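Local coordinates for protein racemase (Pseudovibrio sp. JE062, PDB 3MKC) that is of unknown function but has the build of an enolase-superfamily racemase, with an N-terminal capping domain joined to a C-terminal barrel domain, at residues A[138-143]-A[336-340]; A[208-214]-A[234-240]; A[258-264]-A[281-287]. Numbering follows the deposited sequence.

Contact 1 of 3, residues A[138-143]-A[336-340]; sequences VHPYLT and PYFEY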
loop_
_atom_site.group_PDB
_atom_site.type_symbol
_atom_site.label_atom_id
_atom_site.label_comp_id
_atom_site.label_asym_id
_atom_site.label_seq_id
_atom_site.Cartn_x
_atom_site.Cartn_y
_atom_site.Cartn_z
ATOM N N VAL A 138 8.263 -6.046 -13.272
ATOM C CA VAL A 138 7.141 -5.180 -12.922
ATOM C C VAL A 138 7.624 -3.732 -12.888
ATOM O O VAL A 138 8.804 -3.472 -12.653
ATOM C CB VAL A 138 6.525 -5.555 -11.553
ATOM C CG1 VAL A 138 6.047 -7.001 -11.583
ATOM C CG2 VAL A 138 7.538 -5.341 -10.437
ATOM N N HIS A 139 6.713 -2.793 -13.135
ATOM C CA HIS A 139 7.056 -1.375 -13.148
ATOM C C HIS A 139 6.185 -0.575 -12.204
ATOM O O HIS A 139 4.961 -0.534 -12.351
ATOM C CB HIS A 139 6.910 -0.809 -14.564
ATOM C CG HIS A 139 7.741 -1.521 -15.580
ATOM N ND1 HIS A 139 7.397 -2.756 -16.087
ATOM C CD2 HIS A 139 8.929 -1.199 -16.143
ATOM C CE1 HIS A 139 8.339 -3.164 -16.919
ATOM N NE2 HIS A 139 9.280 -2.239 -16.970
ATOM N N PRO A 140 6.802 0.082 -11.218
ATOM C CA PRO A 140 6.004 0.866 -10.280
ATOM C C PRO A 140 5.877 2.303 -10.745
ATOM O O PRO A 140 6.581 2.731 -11.660
ATOM C CB PRO A 140 6.827 0.794 -9.016
ATOM C CG PRO A 140 8.227 0.988 -9.584
ATOM C CD PRO A 140 8.223 0.072 -10.814
ATOM N N TYR A 141 4.955 3.037 -10.139
ATOM C CA TYR A 141 4.856 4.452 -10.437
ATOM C C TYR A 141 5.408 5.005 -9.135
ATOM O O TYR A 141 5.199 4.419 -8.065
ATOM C CB TYR A 141 3.410 4.904 -10.701
ATOM C CG TYR A 141 2.481 5.004 -9.511
ATOM C CD1 TYR A 141 2.611 6.029 -8.573
ATOM C CD2 TYR A 141 1.419 4.114 -9.364
ATOM C CE1 TYR A 141 1.705 6.167 -7.524
ATOM C CE2 TYR A 141 0.507 4.243 -8.321
ATOM C CZ TYR A 141 0.656 5.271 -7.404
ATOM O OH TYR A 141 -0.237 5.398 -6.371
ATOM N N LEU A 142 6.161 6.088 -9.216
ATOM C CA LEU A 142 6.741 6.654 -8.009
ATOM C C LEU A 142 5.993 7.901 -7.584
ATOM O O LEU A 142 5.736 8.789 -8.395
ATOM C CB LEU A 142 8.218 6.985 -8.242
ATOM C CG LEU A 142 9.070 5.805 -8.711
ATOM C CD1 LEU A 142 10.525 6.250 -8.825
ATOM C CD2 LEU A 142 8.944 4.647 -7.733
ATOM N N THR A 143 5.639 7.960 -6.309
ATOM C CA THR A 143 4.931 9.111 -5.779
ATOM C C THR A 143 5.960 10.155 -5.375
ATOM O O THR A 143 6.851 9.879 -4.570
ATOM C CB THR A 143 4.075 8.708 -4.575
ATOM O OG1 THR A 143 3.162 7.681 -4.981
ATOM C CG2 THR A 143 3.290 9.899 -4.055
ATOM N N PRO A 336 -0.945 -1.994 -14.847
ATOM C CA PRO A 336 0.384 -1.715 -15.410
ATOM C C PRO A 336 1.405 -1.231 -14.388
ATOM O O PRO A 336 2.609 -1.425 -14.564
ATOM C CB PRO A 336 0.111 -0.629 -16.455
ATOM C CG PRO A 336 -1.340 -0.788 -16.781
ATOM C CD PRO A 336 -1.956 -1.109 -15.449
ATOM N N TYR A 337 0.925 -0.578 -13.335
ATOM C CA TYR A 337 1.805 -0.045 -12.304
ATOM C C TYR A 337 1.253 -0.337 -10.912
ATOM O O TYR A 337 0.150 -0.869 -10.766
ATOM C CB TYR A 337 1.934 1.474 -12.452
ATOM C CG TYR A 337 2.211 1.952 -13.861
ATOM C CD1 TYR A 337 3.427 1.681 -14.483
ATOM C CD2 TYR A 337 1.259 2.696 -14.564
ATOM C CE1 TYR A 337 3.694 2.140 -15.767
ATOM C CE2 TYR A 337 1.515 3.161 -15.852
ATOM C CZ TYR A 337 2.736 2.880 -16.446
ATOM O OH TYR A 337 3.008 3.337 -17.713
ATOM N N PHE A 338 2.049 0.015 -9.903
ATOM C CA PHE A 338 1.686 -0.133 -8.497
ATOM C C PHE A 338 2.478 0.943 -7.752
ATOM O O PHE A 338 3.562 1.333 -8.203
ATOM C CB PHE A 338 2.017 -1.541 -7.986
ATOM C CG PHE A 338 3.485 -1.855 -7.931
ATOM C CD1 PHE A 338 4.134 -1.969 -6.707
ATOM C CD2 PHE A 338 4.213 -2.050 -9.096
ATOM C CE1 PHE A 338 5.491 -2.274 -6.641
ATOM C CE2 PHE A 338 5.576 -2.358 -9.044
ATOM C CZ PHE A 338 6.212 -2.468 -7.814
ATOM N N GLU A 339 1.947 1.446 -6.640
ATOM C CA GLU A 339 2.647 2.507 -5.924
ATOM C C GLU A 339 3.891 2.033 -5.205
ATOM O O GLU A 339 3.880 1.017 -4.510
ATOM C CB GLU A 339 1.734 3.221 -4.923
ATOM C CG GLU A 339 2.458 4.318 -4.138
ATOM C CD GLU A 339 1.527 5.202 -3.328
ATOM O OE1 GLU A 339 0.570 4.673 -2.728
ATOM O OE2 GLU A 339 1.764 6.428 -3.277
ATOM N N TYR A 340 4.963 2.797 -5.378
ATOM C CA TYR A 340 6.229 2.482 -4.754
ATOM C C TYR A 340 6.934 3.780 -4.379
ATOM O O TYR A 340 6.890 4.760 -5.121
ATOM C CB TYR A 340 7.102 1.696 -5.725
ATOM C CG TYR A 340 8.265 0.987 -5.075
ATOM C CD1 TYR A 340 8.115 -0.288 -4.537
ATOM C CD2 TYR A 340 9.521 1.588 -5.010
ATOM C CE1 TYR A 340 9.190 -0.954 -3.952
ATOM C CE2 TYR A 340 10.604 0.935 -4.427
ATOM C CZ TYR A 340 10.431 -0.334 -3.902
ATOM O OH TYR A 340 11.491 -0.979 -3.327
HETATM O O HOH W 1 3.877 -3.512 -13.249
#

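Contact 2 of 3, residues A[208-214]-A[234-240]; sequences MMVDYLY and LYFAEAT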
loop_
_atom_site.group_PDB
_atom_site.type_symbol
_atom_site.label_atom_id
_atom_site.label_comp_id
_atom_site.label_asym_id
_atom_site.label_seq_id
_atom_site.Cartn_x
_atom_site.Cartn_y
_atom_site.Cartn_z
HETATM N N MSE A 208 1.300 10.150 -15.807
HETATM C CA MSE A 208 1.223 11.038 -14.657
HETATM C C MSE A 208 -0.092 10.897 -13.914
HETATM O O MSE A 208 -1.162 11.103 -14.489
HETATM C CB MSE A 208 1.387 12.489 -15.102
HETATM C CG MSE A 208 1.427 13.493 -13.959
HETATM SE SE MSE A 208 1.890 15.266 -14.576
HETATM C CE MSE A 208 0.428 16.274 -13.885
HETATM N N MSE A 209 0.007 10.558 -12.634
HETATM C CA MSE A 209 -1.155 10.400 -11.766
HETATM C C MSE A 209 -1.248 11.626 -10.869
HETATM O O MSE A 209 -0.256 12.326 -10.671
HETATM C CB MSE A 209 -1.013 9.155 -10.897
HETATM C CG MSE A 209 -1.069 7.842 -11.679
HETATM SE SE MSE A 209 0.538 7.338 -12.624
HETATM C CE MSE A 209 0.433 5.462 -12.329
ATOM N N VAL A 210 -2.433 11.890 -10.329
ATOM C CA VAL A 210 -2.612 13.054 -9.465
ATOM C C VAL A 210 -3.402 12.743 -8.196
ATOM O O VAL A 210 -4.462 12.112 -8.250
ATOM C CB VAL A 210 -3.333 14.198 -10.213
ATOM C CG1 VAL A 210 -3.379 15.446 -9.334
ATOM C CG2 VAL A 210 -2.617 14.495 -11.527
ATOM N N ASP A 211 -2.867 13.195 -7.065
ATOM C CA ASP A 211 -3.486 13.014 -5.756
ATOM C C ASP A 211 -3.983 14.389 -5.338
ATOM O O ASP A 211 -3.183 15.288 -5.069
ATOM C CB ASP A 211 -2.445 12.493 -4.754
ATOM C CG ASP A 211 -2.991 12.366 -3.335
ATOM O OD1 ASP A 211 -4.180 12.662 -3.105
ATOM O OD2 ASP A 211 -2.217 11.961 -2.442
ATOM N N TYR A 212 -5.298 14.557 -5.296
ATOM C CA TYR A 212 -5.883 15.841 -4.933
ATOM C C TYR A 212 -6.021 16.025 -3.421
ATOM O O TYR A 212 -6.471 17.068 -2.949
ATOM C CB TYR A 212 -7.228 16.004 -5.650
ATOM C CG TYR A 212 -7.085 16.052 -7.160
ATOM C CD1 TYR A 212 -6.901 17.262 -7.828
ATOM C CD2 TYR A 212 -7.096 14.885 -7.914
ATOM C CE1 TYR A 212 -6.732 17.305 -9.217
ATOM C CE2 TYR A 212 -6.927 14.913 -9.292
ATOM C CZ TYR A 212 -6.744 16.126 -9.941
ATOM O OH TYR A 212 -6.578 16.150 -11.312
ATOM N N LEU A 213 -5.607 15.007 -2.671
ATOM C CA LEU A 213 -5.636 15.035 -1.214
ATOM C C LEU A 213 -6.936 15.481 -0.554
ATOM O O LEU A 213 -6.922 16.243 0.417
ATOM C CB LEU A 213 -4.473 15.890 -0.688
ATOM C CG LEU A 213 -3.100 15.239 -0.849
ATOM C CD1 LEU A 213 -1.994 16.286 -0.700
ATOM C CD2 LEU A 213 -2.948 14.129 0.184
ATOM N N TYR A 214 -8.058 15.015 -1.095
ATOM C CA TYR A 214 -9.362 15.301 -0.518
ATOM C C TYR A 214 -9.690 16.779 -0.333
ATOM O O TYR A 214 -10.301 17.160 0.662
ATOM C CB TYR A 214 -9.460 14.581 0.827
ATOM C CG TYR A 214 -9.137 13.104 0.736
ATOM C CD1 TYR A 214 -10.027 12.217 0.138
ATOM C CD2 TYR A 214 -7.919 12.598 1.205
ATOM C CE1 TYR A 214 -9.723 10.874 0.005
ATOM C CE2 TYR A 214 -7.601 11.248 1.075
ATOM C CZ TYR A 214 -8.514 10.392 0.470
ATOM O OH TYR A 214 -8.216 9.061 0.311
ATOM N N LEU A 234 -4.024 12.433 -18.148
ATOM C CA LEU A 234 -3.551 11.925 -16.863
ATOM C C LEU A 234 -4.044 10.491 -16.647
ATOM O O LEU A 234 -5.131 10.122 -17.099
ATOM C CB LEU A 234 -4.037 12.850 -15.740
ATOM C CG LEU A 234 -3.620 14.321 -15.927
ATOM C CD1 LEU A 234 -4.249 15.194 -14.851
ATOM C CD2 LEU A 234 -2.092 14.429 -15.882
ATOM N N TYR A 235 -3.237 9.690 -15.956
ATOM C CA TYR A 235 -3.582 8.299 -15.701
ATOM C C TYR A 235 -4.775 8.172 -14.759
ATOM O O TYR A 235 -5.673 7.370 -15.002
ATOM C CB TYR A 235 -2.394 7.544 -15.111
ATOM C CG TYR A 235 -2.615 6.056 -15.128
ATOM C CD1 TYR A 235 -2.144 5.275 -16.184
ATOM C CD2 TYR A 235 -3.357 5.433 -14.126
ATOM C CE1 TYR A 235 -2.403 3.912 -16.239
ATOM C CE2 TYR A 235 -3.627 4.081 -14.175
ATOM C CZ TYR A 235 -3.153 3.321 -15.230
ATOM O OH TYR A 235 -3.451 1.974 -15.294
ATOM N N PHE A 236 -4.776 8.937 -13.672
ATOM C CA PHE A 236 -5.910 8.889 -12.764
ATOM C C PHE A 236 -6.054 10.084 -11.841
ATOM O O PHE A 236 -5.140 10.906 -11.715
ATOM C CB PHE A 236 -5.939 7.560 -11.972
ATOM C CG PHE A 236 -4.859 7.401 -10.909
ATOM C CD1 PHE A 236 -4.600 8.399 -9.966
ATOM C CD2 PHE A 236 -4.199 6.181 -10.779
ATOM C CE1 PHE A 236 -3.703 8.175 -8.909
ATOM C CE2 PHE A 236 -3.301 5.940 -9.728
ATOM C CZ PHE A 236 -3.053 6.939 -8.790
ATOM N N ALA A 237 -7.230 10.188 -11.226
ATOM C CA ALA A 237 -7.540 11.261 -10.300
ATOM C C ALA A 237 -7.801 10.610 -8.944
ATOM O O ALA A 237 -8.815 9.935 -8.755
ATOM C CB ALA A 237 -8.761 12.013 -10.767
ATOM N N GLU A 238 -6.873 10.820 -8.016
ATOM C CA GLU A 238 -6.948 10.248 -6.674
ATOM C C GLU A 238 -7.425 11.220 -5.597
ATOM O O GLU A 238 -7.124 12.406 -5.644
ATOM C CB GLU A 238 -5.567 9.729 -6.282
ATOM C CG GLU A 238 -5.435 9.271 -4.846
ATOM C CD GLU A 238 -4.025 8.815 -4.528
ATOM O OE1 GLU A 238 -3.354 8.299 -5.443
ATOM O OE2 GLU A 238 -3.599 8.962 -3.365
ATOM N N ALA A 239 -8.153 10.695 -4.618
ATOM C CA ALA A 239 -8.645 11.498 -3.508
ATOM C C ALA A 239 -9.292 12.801 -3.968
ATOM O O ALA A 239 -8.942 13.886 -3.501
ATOM C CB ALA A 239 -7.496 11.790 -2.548
ATOM N N THR A 240 -10.231 12.685 -4.897
ATOM C CA THR A 240 -10.937 13.849 -5.409
ATOM C C THR A 240 -12.016 14.264 -4.415
ATOM O O THR A 240 -12.059 15.409 -3.971
ATOM C CB THR A 240 -11.609 13.538 -6.755
ATOM O OG1 THR A 240 -12.416 12.364 -6.617
ATOM C CG2 THR A 240 -10.562 13.301 -7.834
HETATM O O HOH W 2 -6.222 13.789 -12.559
#

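Contact 3 of 3, residues A[258-264]-A[281-287]; sequences SRICGAE and VHLLQSD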
loop_
_atom_site.group_PDB
_atom_site.type_symbol
_atom_site.label_atom_id
_atom_site.label_comp_id
_atom_site.label_asym_id
_atom_site.label_seq_id
_atom_site.Cartn_x
_atom_site.Cartn_y
_atom_site.Cartn_z
ATOM N N SER A 258 -12.060 10.662 -16.860
ATOM C CA SER A 258 -10.847 10.406 -16.091
ATOM C C SER A 258 -10.986 9.090 -15.346
ATOM O O SER A 258 -12.101 8.601 -15.149
ATOM C CB SER A 258 -10.622 11.502 -15.033
ATOM O OG SER A 258 -10.124 12.703 -15.590
ATOM N N ARG A 259 -9.858 8.511 -14.946
ATOM C CA ARG A 259 -9.912 7.305 -14.129
ATOM C C ARG A 259 -10.149 7.857 -12.729
ATOM O O ARG A 259 -9.471 8.797 -12.306
ATOM C CB ARG A 259 -8.586 6.544 -14.125
ATOM C CG ARG A 259 -8.318 5.649 -15.326
ATOM C CD ARG A 259 -7.265 4.613 -14.926
ATOM N NE ARG A 259 -6.876 3.719 -16.007
ATOM C CZ ARG A 259 -6.053 4.046 -16.995
ATOM N NH1 ARG A 259 -5.520 5.258 -17.053
ATOM N NH2 ARG A 259 -5.742 3.148 -17.919
ATOM N N ILE A 260 -11.120 7.302 -12.019
ATOM C CA ILE A 260 -11.413 7.757 -10.664
ATOM C C ILE A 260 -10.965 6.673 -9.698
ATOM O O ILE A 260 -11.321 5.512 -9.863
ATOM C CB ILE A 260 -12.926 8.010 -10.485
ATOM C CG1 ILE A 260 -13.408 9.008 -11.541
ATOM C CG2 ILE A 260 -13.215 8.539 -9.091
ATOM C CD1 ILE A 260 -12.692 10.344 -11.489
ATOM N N CYS A 261 -10.155 7.048 -8.712
ATOM C CA CYS A 261 -9.667 6.086 -7.729
ATOM C C CYS A 261 -10.468 6.198 -6.449
ATOM O O CYS A 261 -11.155 7.184 -6.215
ATOM C CB CYS A 261 -8.215 6.370 -7.361
ATOM S SG CYS A 261 -7.106 6.572 -8.755
ATOM N N GLY A 262 -10.342 5.181 -5.609
ATOM C CA GLY A 262 -11.013 5.203 -4.326
ATOM C C GLY A 262 -10.452 4.126 -3.417
ATOM O O GLY A 262 -9.597 3.338 -3.830
ATOM N N ALA A 263 -10.903 4.136 -2.163
ATOM C CA ALA A 263 -10.531 3.125 -1.171
ATOM C C ALA A 263 -9.164 3.220 -0.497
ATOM O O ALA A 263 -8.761 2.303 0.207
ATOM C CB ALA A 263 -10.708 1.742 -1.776
ATOM N N GLU A 264 -8.459 4.323 -0.702
ATOM C CA GLU A 264 -7.149 4.499 -0.086
ATOM C C GLU A 264 -7.149 4.199 1.413
ATOM O O GLU A 264 -6.239 3.548 1.911
ATOM C CB GLU A 264 -6.645 5.935 -0.292
ATOM C CG GLU A 264 -5.541 6.324 0.696
ATOM C CD GLU A 264 -4.962 7.701 0.453
ATOM O OE1 GLU A 264 -5.737 8.675 0.357
ATOM O OE2 GLU A 264 -3.718 7.808 0.369
ATOM N N VAL A 281 -15.786 3.145 -9.125
ATOM C CA VAL A 281 -14.413 3.565 -9.398
ATOM C C VAL A 281 -13.637 2.655 -10.351
ATOM O O VAL A 281 -13.932 1.468 -10.470
ATOM C CB VAL A 281 -13.606 3.757 -8.075
ATOM C CG1 VAL A 281 -14.269 4.832 -7.239
ATOM C CG2 VAL A 281 -13.516 2.456 -7.299
ATOM N N HIS A 282 -12.663 3.235 -11.051
ATOM C CA HIS A 282 -11.845 2.485 -12.003
ATOM C C HIS A 282 -10.686 1.798 -11.327
ATOM O O HIS A 282 -10.118 0.863 -11.873
ATOM C CB HIS A 282 -11.188 3.394 -13.053
ATOM C CG HIS A 282 -12.140 4.195 -13.877
ATOM N ND1 HIS A 282 -12.794 5.306 -13.392
ATOM C CD2 HIS A 282 -12.477 4.102 -15.187
ATOM C CE1 HIS A 282 -13.487 5.867 -14.367
ATOM N NE2 HIS A 282 -13.309 5.156 -15.467
ATOM N N LEU A 283 -10.321 2.283 -10.150
ATOM C CA LEU A 283 -9.150 1.751 -9.478
ATOM C C LEU A 283 -9.268 1.820 -7.960
ATOM O O LEU A 283 -9.741 2.814 -7.414
ATOM C CB LEU A 283 -7.943 2.562 -9.966
ATOM C CG LEU A 283 -6.502 2.153 -9.678
ATOM C CD1 LEU A 283 -5.598 2.706 -10.786
ATOM C CD2 LEU A 283 -6.079 2.667 -8.312
ATOM N N LEU A 284 -8.827 0.754 -7.297
ATOM C CA LEU A 284 -8.858 0.660 -5.841
ATOM C C LEU A 284 -7.449 0.808 -5.277
ATOM O O LEU A 284 -6.494 0.268 -5.830
ATOM C CB LEU A 284 -9.416 -0.694 -5.413
ATOM C CG LEU A 284 -10.862 -0.977 -5.824
ATOM C CD1 LEU A 284 -11.174 -2.434 -5.531
ATOM C CD2 LEU A 284 -11.818 -0.057 -5.060
ATOM N N GLN A 285 -7.335 1.508 -4.153
ATOM C CA GLN A 285 -6.038 1.734 -3.537
ATOM C C GLN A 285 -5.895 1.162 -2.124
ATOM O O GLN A 285 -5.091 1.658 -1.326
ATOM C CB GLN A 285 -5.735 3.235 -3.537
ATOM C CG GLN A 285 -5.791 3.830 -4.943
ATOM C CD GLN A 285 -5.543 5.326 -4.980
ATOM O OE1 GLN A 285 -6.156 6.087 -4.238
ATOM N NE2 GLN A 285 -4.647 5.754 -5.863
ATOM N N SER A 286 -6.672 0.121 -1.823
ATOM C CA SER A 286 -6.611 -0.531 -0.515
ATOM C C SER A 286 -5.144 -0.790 -0.159
ATOM O O SER A 286 -4.384 -1.319 -0.967
ATOM C CB SER A 286 -7.391 -1.841 -0.559
ATOM O OG SER A 286 -8.705 -1.606 -1.039
ATOM N N ASP A 287 -4.768 -0.433 1.063
ATOM C CA ASP A 287 -3.380 -0.544 1.537
ATOM C C ASP A 287 -2.970 -1.885 2.149
ATOM O O ASP A 287 -3.720 -2.486 2.907
ATOM C CB ASP A 287 -3.137 0.574 2.557
ATOM C CG ASP A 287 -1.667 0.803 2.854
ATOM O OD1 ASP A 287 -0.905 -0.173 2.974
ATOM O OD2 ASP A 287 -1.282 1.982 2.986
HETATM O O HOH W 3 -6.416 0.986 3.009
#

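Contact 1 of 3, residues A[138-143]-A[336-340]
P140 wedges between two rings. Its CB lies over the face of the F338 ring, 3.7 Å from the ring centroid (a CH-pi contact), and also meets Y340 CB at 3.4 Å, so the proline fills the notch between the two aromatic side chains. V138 extends the apolar patch, with CG2 3.8 Å from F338 CE2, while L142 sets its CD2 at the edge of the Y340 ring. F366 of strand 366-367 packs against V138, P140, F338 and Y340, and helix 319-331 also covers this side. Across the sheet, Y141 lies flat over the other strand: E339 CA sits 3.8 Å from the centroid of its ring, over the face, and Y337 CB comes to 4.1 Å from Y141 CD2 at the ring edge. The Y141 hydroxyl is hydrogen-bonded to K177. Two backbone hydrogen bonds hold the parallel register, Y141 N to F338 O (2.9 Å) and Y340 N to Y141 O (3.1 Å). Beside them T143 OG1 donates a short bond of 2.5 Å to E339 OE2; the other carboxylate oxygen, OE1, accepts from N315 N. At the opposite end the pairing gives way to looser contacts: Y337 CA approaches H139 O at 3.2 Å in a CA-H...O contact, and a water fills the gap by linking H139 N to P336 O. A first strand joined in parallel to a last one, nearly two hundred residues later, is the seam that closes the beta/alpha barrel of the enolase superfamily.

Contact 2 of 3, residues A[208-214]-A[234-240]
Strands 208-211 and 236-238 run parallel, their axes 4.9 Å apart at closest and inclined by 20°. The backbone ladder comprises Y235 N to M208 O (2.9 Å), V210 N to F236 O (3.2 Å), E238 N to V210 O (2.7 Å) and Y212 N to E238 O (2.8 Å); past the strands, Y214 N reaches A239 O (2.8 Å). An Asx turn, L213 N to D211 OD1, bends the first segment. Selenomethionine M209 lays CG over the F236 ring, 3.5 Å from its centroid. Across the sheet V210 CG2 meets L234 CD1 (3.8 Å) and Y212 CE2 meets A237 CB (3.7 Å), against helices 188-202 and 219-228. A239 CB sits over the Y214 ring. D211 OD2 and E238 OE2 lie 3.4 Å apart, two like charges that call for compensation; K177 supplies part of it through a salt bridge to E238, in an acidic cluster resembling the one that holds a metal in enolase-superfamily relatives.

Contact 3 of 3, residues A[258-264]-A[281-287]
H282 spreads its imidazole over the backbone of R259, whose CA stands 3.8 Å from the ring centroid and over its face, a CH-pi contact at the start of the pairing. Next to it I260 O accepts from H282 N (2.9 Å) and, weakly, from L283 N (3.4 Å). The parallel register then continues through G262 N to L283 O (3.0 Å) and Q285 N to G262 O (2.9 Å). C261 and L283 share one face, SG and CD2 being 4.1 Å apart, and C261 CB also touches Q285 CD at 3.7 Å; F236 of strand 236-238 packs on C261, L283 and Q285. On the other face G262 leaves room for V281, since a CB there would fall 3.3 Å from V281 CG1, and A263 CB meets L284 CD2 at 3.9 Å beneath W275 of helix 268-277. Beyond the strand ends, a water joins E264 O (2.8 Å) to D287 N (2.9 Å). The chemistry thus shifts along this beta-alpha-beta unit: apolar packing surrounds the short strands, whereas polar groups gather at their C-terminal ends, where E264 is hydrogen-bonded to Y214 and Q285 only weakly to E238.

How the contacts relate
From the N terminus, the chain passes through the capping domain before strand 137-143 opens the longest loop, which contact 1 closes only at 336-340. Contacts 2 and 3 both fall within that span and follow each other in series, each closing one beta-alpha-beta unit of the barrel, through helix 219-228 and helix 268-277; none cross. M209 of contact 2 packs on Y141 and Y337 of contact 1, on the side of the sheet away from helix 319-331. Contacts 2 and 3 are stitched together by A237 N with R259 O and Y214 OH with E264 OE1. Contacts 1 and 3 approach to about 4 Å between nearest atoms without touching.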